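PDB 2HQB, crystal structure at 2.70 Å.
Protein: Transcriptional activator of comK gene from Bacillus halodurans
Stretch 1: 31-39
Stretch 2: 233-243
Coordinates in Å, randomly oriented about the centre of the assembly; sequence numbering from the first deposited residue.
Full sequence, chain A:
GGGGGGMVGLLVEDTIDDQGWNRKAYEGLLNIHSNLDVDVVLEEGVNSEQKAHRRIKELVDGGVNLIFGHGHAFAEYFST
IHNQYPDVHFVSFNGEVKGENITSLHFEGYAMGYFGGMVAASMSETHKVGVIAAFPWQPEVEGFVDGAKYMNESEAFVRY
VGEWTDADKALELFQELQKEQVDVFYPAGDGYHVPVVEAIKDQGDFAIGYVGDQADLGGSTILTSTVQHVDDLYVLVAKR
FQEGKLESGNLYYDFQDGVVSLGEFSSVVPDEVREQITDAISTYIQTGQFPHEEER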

# COMPACT_ATOMS: atom_id res chain seq x y z
N ASN A 31 -14.84 1.84 -9.01
CA ASN A 31 -15.26 3.16 -8.55
C ASN A 31 -15.03 4.20 -9.63
O ASN A 31 -15.75 5.20 -9.70
N ILE A 32 -14.03 3.98 -10.48
CA ILE A 32 -13.75 4.88 -11.58
C ILE A 32 -15.05 4.93 -12.39
O ILE A 32 -15.62 6.00 -12.56
N HIS A 33 -15.52 3.79 -12.87
CA HIS A 33 -16.76 3.71 -13.63
C HIS A 33 -17.97 4.16 -12.81
O HIS A 33 -19.01 4.54 -13.34
N SER A 34 -17.84 4.09 -11.51
CA SER A 34 -18.95 4.47 -10.65
C SER A 34 -18.96 5.95 -10.28
O SER A 34 -19.94 6.62 -10.54
N ASN A 35 -17.89 6.45 -9.67
CA ASN A 35 -17.81 7.86 -9.25
C ASN A 35 -17.57 8.90 -10.37
O ASN A 35 -17.81 10.09 -10.21
N LEU A 36 -17.09 8.43 -11.51
CA LEU A 36 -16.89 9.26 -12.70
C LEU A 36 -17.92 8.58 -13.62
O LEU A 36 -18.57 7.61 -13.20
N ASP A 37 -18.09 9.01 -14.85
CA ASP A 37 -19.14 8.38 -15.66
C ASP A 37 -18.60 7.65 -16.87
O ASP A 37 -19.21 7.62 -17.92
N VAL A 38 -17.45 7.04 -16.72
CA VAL A 38 -16.84 6.40 -17.86
C VAL A 38 -17.08 4.91 -17.98
O VAL A 38 -17.64 4.29 -17.11
N ASP A 39 -16.69 4.37 -19.11
CA ASP A 39 -16.84 2.95 -19.34
C ASP A 39 -15.47 2.35 -18.99
O ASP A 39 -14.40 2.85 -19.38
N LEU A 233 -6.85 6.35 -4.99
CA LEU A 233 -5.88 6.88 -5.90
C LEU A 233 -6.31 6.66 -7.36
O LEU A 233 -6.11 7.53 -8.20
N TYR A 234 -6.88 5.49 -7.67
CA TYR A 234 -7.31 5.22 -9.05
C TYR A 234 -8.31 6.25 -9.49
O TYR A 234 -8.15 6.86 -10.51
N VAL A 235 -9.36 6.41 -8.70
CA VAL A 235 -10.39 7.37 -9.01
C VAL A 235 -9.71 8.74 -9.12
O VAL A 235 -9.81 9.41 -10.13
N LEU A 236 -8.98 9.14 -8.09
CA LEU A 236 -8.29 10.42 -8.10
C LEU A 236 -7.56 10.70 -9.41
O LEU A 236 -7.78 11.74 -10.06
N VAL A 237 -6.68 9.78 -9.79
CA VAL A 237 -5.87 9.91 -11.00
C VAL A 237 -6.71 9.90 -12.28
O VAL A 237 -6.31 10.48 -13.27
N ALA A 238 -7.86 9.25 -12.26
CA ALA A 238 -8.74 9.19 -13.44
C ALA A 238 -9.58 10.48 -13.58
O ALA A 238 -10.16 10.77 -14.64
N LYS A 239 -9.63 11.22 -12.48
CA LYS A 239 -10.36 12.45 -12.40
C LYS A 239 -9.46 13.55 -12.91
O LYS A 239 -9.91 14.45 -13.60
N ARG A 240 -8.18 13.51 -12.59
CA ARG A 240 -7.32 14.57 -13.10
C ARG A 240 -7.13 14.38 -14.59
O ARG A 240 -7.07 15.34 -15.35
N PHE A 241 -7.07 13.14 -15.04
CA PHE A 241 -6.90 12.91 -16.46
C PHE A 241 -8.11 13.39 -17.24
O PHE A 241 -8.04 13.70 -18.43
N GLN A 242 -9.25 13.44 -16.56
CA GLN A 242 -10.45 13.90 -17.22
C GLN A 242 -10.42 15.43 -17.25
O GLN A 242 -10.73 16.05 -18.25
N GLU A 243 -10.01 16.03 -16.13
CA GLU A 243 -9.91 17.48 -15.98
C GLU A 243 -8.64 17.99 -16.66
O GLU A 243 -8.10 19.05 -16.30

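The centre of this contact is apolar. Ile32 and Leu36, one helical turn apart, meet Val235 and Ala238 of the second helix. The two helix axes cross at -57° and come within 9.1 Å of each other. Ile32 and Val235 mark the tightest backbone approach, with their CA atoms 4.9 Å apart.

The CA-to-CB bond of Ile32 points sideways, but its end comes nearer. With chi1 at -89° (m) and chi2 t, its CD1 lies 3.6 Å from Ala238 CB. The same CD1 is 4.0 Å from Tyr234 CB and sits at the edge of the tyrosine ring, near its plane. Tyr234 starts toward the first stretch, but its end leads away; CB and the near ring edge both border Ile32 CD1. Ala238 points toward the first stretch, and its small methyl serves both neighbours: Leu36 CD1 is 3.8 Å from Ala238 CB.

Leu36 is the first residue to leave helical geometry. It points inward as an m, t rotamer. Its CD1 rests on the helix backbone, 3.6 Å from Ala238 O and 3.8 Å from Lys239 N. Val235, chi1 t, points sideways and fits against the first helix. Its CG2 is 3.4 Å from Asn31 CB and 3.7 Å from Ile32 N. Asn31, chi1 m, points toward the second stretch.

Farther out, Asn35 (chi1 m) also points inward, with CB 4.3 Å from Val235 CG1. Lys239 is extended, all four chi angles t, and its end leads away. Only its base borders Leu36: Lys239 CB is 4.3 Å from Leu36 CD1.

Gln242 forms the polar edge. It points toward the first stretch with chi1 and chi2 t. Val38, chi1 m, points toward the second. Gln242 NE2 lies 3.8 Å from Val38 CG1, a van der Waals contact. No hydrogen bond joins the two stretches. Within the first stretch, His33 ND1 donates to Val38 O at 2.8 Å; His33 itself does not reach the second stretch.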

# COMPACT_ATOMS: atom_id res chain seq x y z
CB ASN A 31 -14.51 3.56 -7.27
CG ASN A 31 -14.73 2.58 -6.14
OD1 ASN A 31 -15.84 2.06 -5.97
ND2 ASN A 31 -13.69 2.34 -5.34
CB ILE A 32 -12.54 4.37 -12.44
CG1 ILE A 32 -11.22 4.91 -11.89
CG2 ILE A 32 -12.73 4.73 -13.90
CD1 ILE A 32 -10.00 4.43 -12.64
CB HIS A 33 -17.01 2.28 -14.09
CG HIS A 33 -18.44 1.98 -14.44
ND1 HIS A 33 -19.00 2.33 -15.65
CD2 HIS A 33 -19.42 1.37 -13.73
CE1 HIS A 33 -20.26 1.95 -15.67
NE2 HIS A 33 -20.54 1.36 -14.52
CB SER A 34 -18.94 3.59 -9.40
OG SER A 34 -19.65 4.20 -8.35
CB ASN A 35 -16.77 7.98 -8.13
CG ASN A 35 -17.18 7.21 -6.86
OD1 ASN A 35 -18.31 7.35 -6.39
ND2 ASN A 35 -16.26 6.41 -6.30
CB LEU A 36 -15.46 9.13 -13.24
CG LEU A 36 -14.41 9.45 -12.17
CD1 LEU A 36 -13.01 9.57 -12.77
CD2 LEU A 36 -14.78 10.74 -11.48
CB ASP A 37 -20.11 9.47 -16.11
CG ASP A 37 -21.53 8.98 -16.23
OD1 ASP A 37 -21.73 7.74 -16.18
OD2 ASP A 37 -22.42 9.86 -16.38
CB VAL A 38 -15.31 6.72 -17.87
CG1 VAL A 38 -15.11 8.23 -17.64
CG2 VAL A 38 -14.57 5.93 -16.80
CB ASP A 39 -17.23 2.72 -20.80
CG ASP A 39 -18.72 2.61 -20.98
OD1 ASP A 39 -19.48 3.15 -20.13
OD2 ASP A 39 -19.13 2.00 -21.99
CB LEU A 233 -4.52 6.25 -5.65
CG LEU A 233 -3.45 7.08 -6.33
CD1 LEU A 233 -3.50 8.45 -5.71
CD2 LEU A 233 -2.07 6.45 -6.17
CB TYR A 234 -7.95 3.84 -9.21
CG TYR A 234 -6.98 2.76 -9.63
CD1 TYR A 234 -6.05 2.26 -8.73
CD2 TYR A 234 -7.00 2.23 -10.91
CE1 TYR A 234 -5.18 1.25 -9.09
CE2 TYR A 234 -6.13 1.22 -11.28
CZ TYR A 234 -5.23 0.74 -10.36
OH TYR A 234 -4.33 -0.26 -10.68
CB VAL A 235 -11.49 7.33 -7.92
CG1 VAL A 235 -12.50 8.44 -8.10
CG2 VAL A 235 -12.20 5.97 -7.98
CB LEU A 236 -7.30 10.49 -6.94
CG LEU A 236 -6.27 11.63 -6.86
CD1 LEU A 236 -7.01 12.98 -6.94
CD2 LEU A 236 -5.50 11.55 -5.56
CB VAL A 237 -4.81 8.78 -11.03
CG1 VAL A 237 -4.13 8.71 -12.38
CG2 VAL A 237 -3.79 9.01 -9.90
CB ALA A 238 -9.66 7.97 -13.32
CB LYS A 239 -10.74 12.72 -10.94
CG LYS A 239 -11.61 13.94 -10.76
CD LYS A 239 -12.03 14.13 -9.32
CE LYS A 239 -13.12 15.20 -9.21
NZ LYS A 239 -13.83 15.18 -7.88
CB ARG A 240 -5.96 14.58 -12.39
CG ARG A 240 -6.09 14.98 -10.94
CD ARG A 240 -4.79 15.46 -10.39
NE ARG A 240 -4.63 16.90 -10.58
CZ ARG A 240 -3.55 17.59 -10.25
NH1 ARG A 240 -2.50 16.98 -9.71
NH2 ARG A 240 -3.52 18.90 -10.44
CB PHE A 241 -6.69 11.44 -16.76
CG PHE A 241 -6.59 11.15 -18.22
CD1 PHE A 241 -5.45 11.52 -18.93
CD2 PHE A 241 -7.65 10.50 -18.89
CE1 PHE A 241 -5.36 11.26 -20.32
CE2 PHE A 241 -7.58 10.22 -20.28
CZ PHE A 241 -6.43 10.60 -21.00
CB GLN A 242 -11.68 13.37 -16.45
CG GLN A 242 -13.00 13.45 -17.20
CD GLN A 242 -14.13 12.74 -16.47
OE1 GLN A 242 -14.24 12.82 -15.23
NE2 GLN A 242 -14.99 12.04 -17.24
CB GLU A 243 -9.89 17.84 -14.48
CG GLU A 243 -11.07 17.30 -13.67
CD GLU A 243 -11.00 17.69 -12.19
OE1 GLU A 243 -12.05 17.65 -11.51
OE2 GLU A 243 -9.90 18.03 -11.70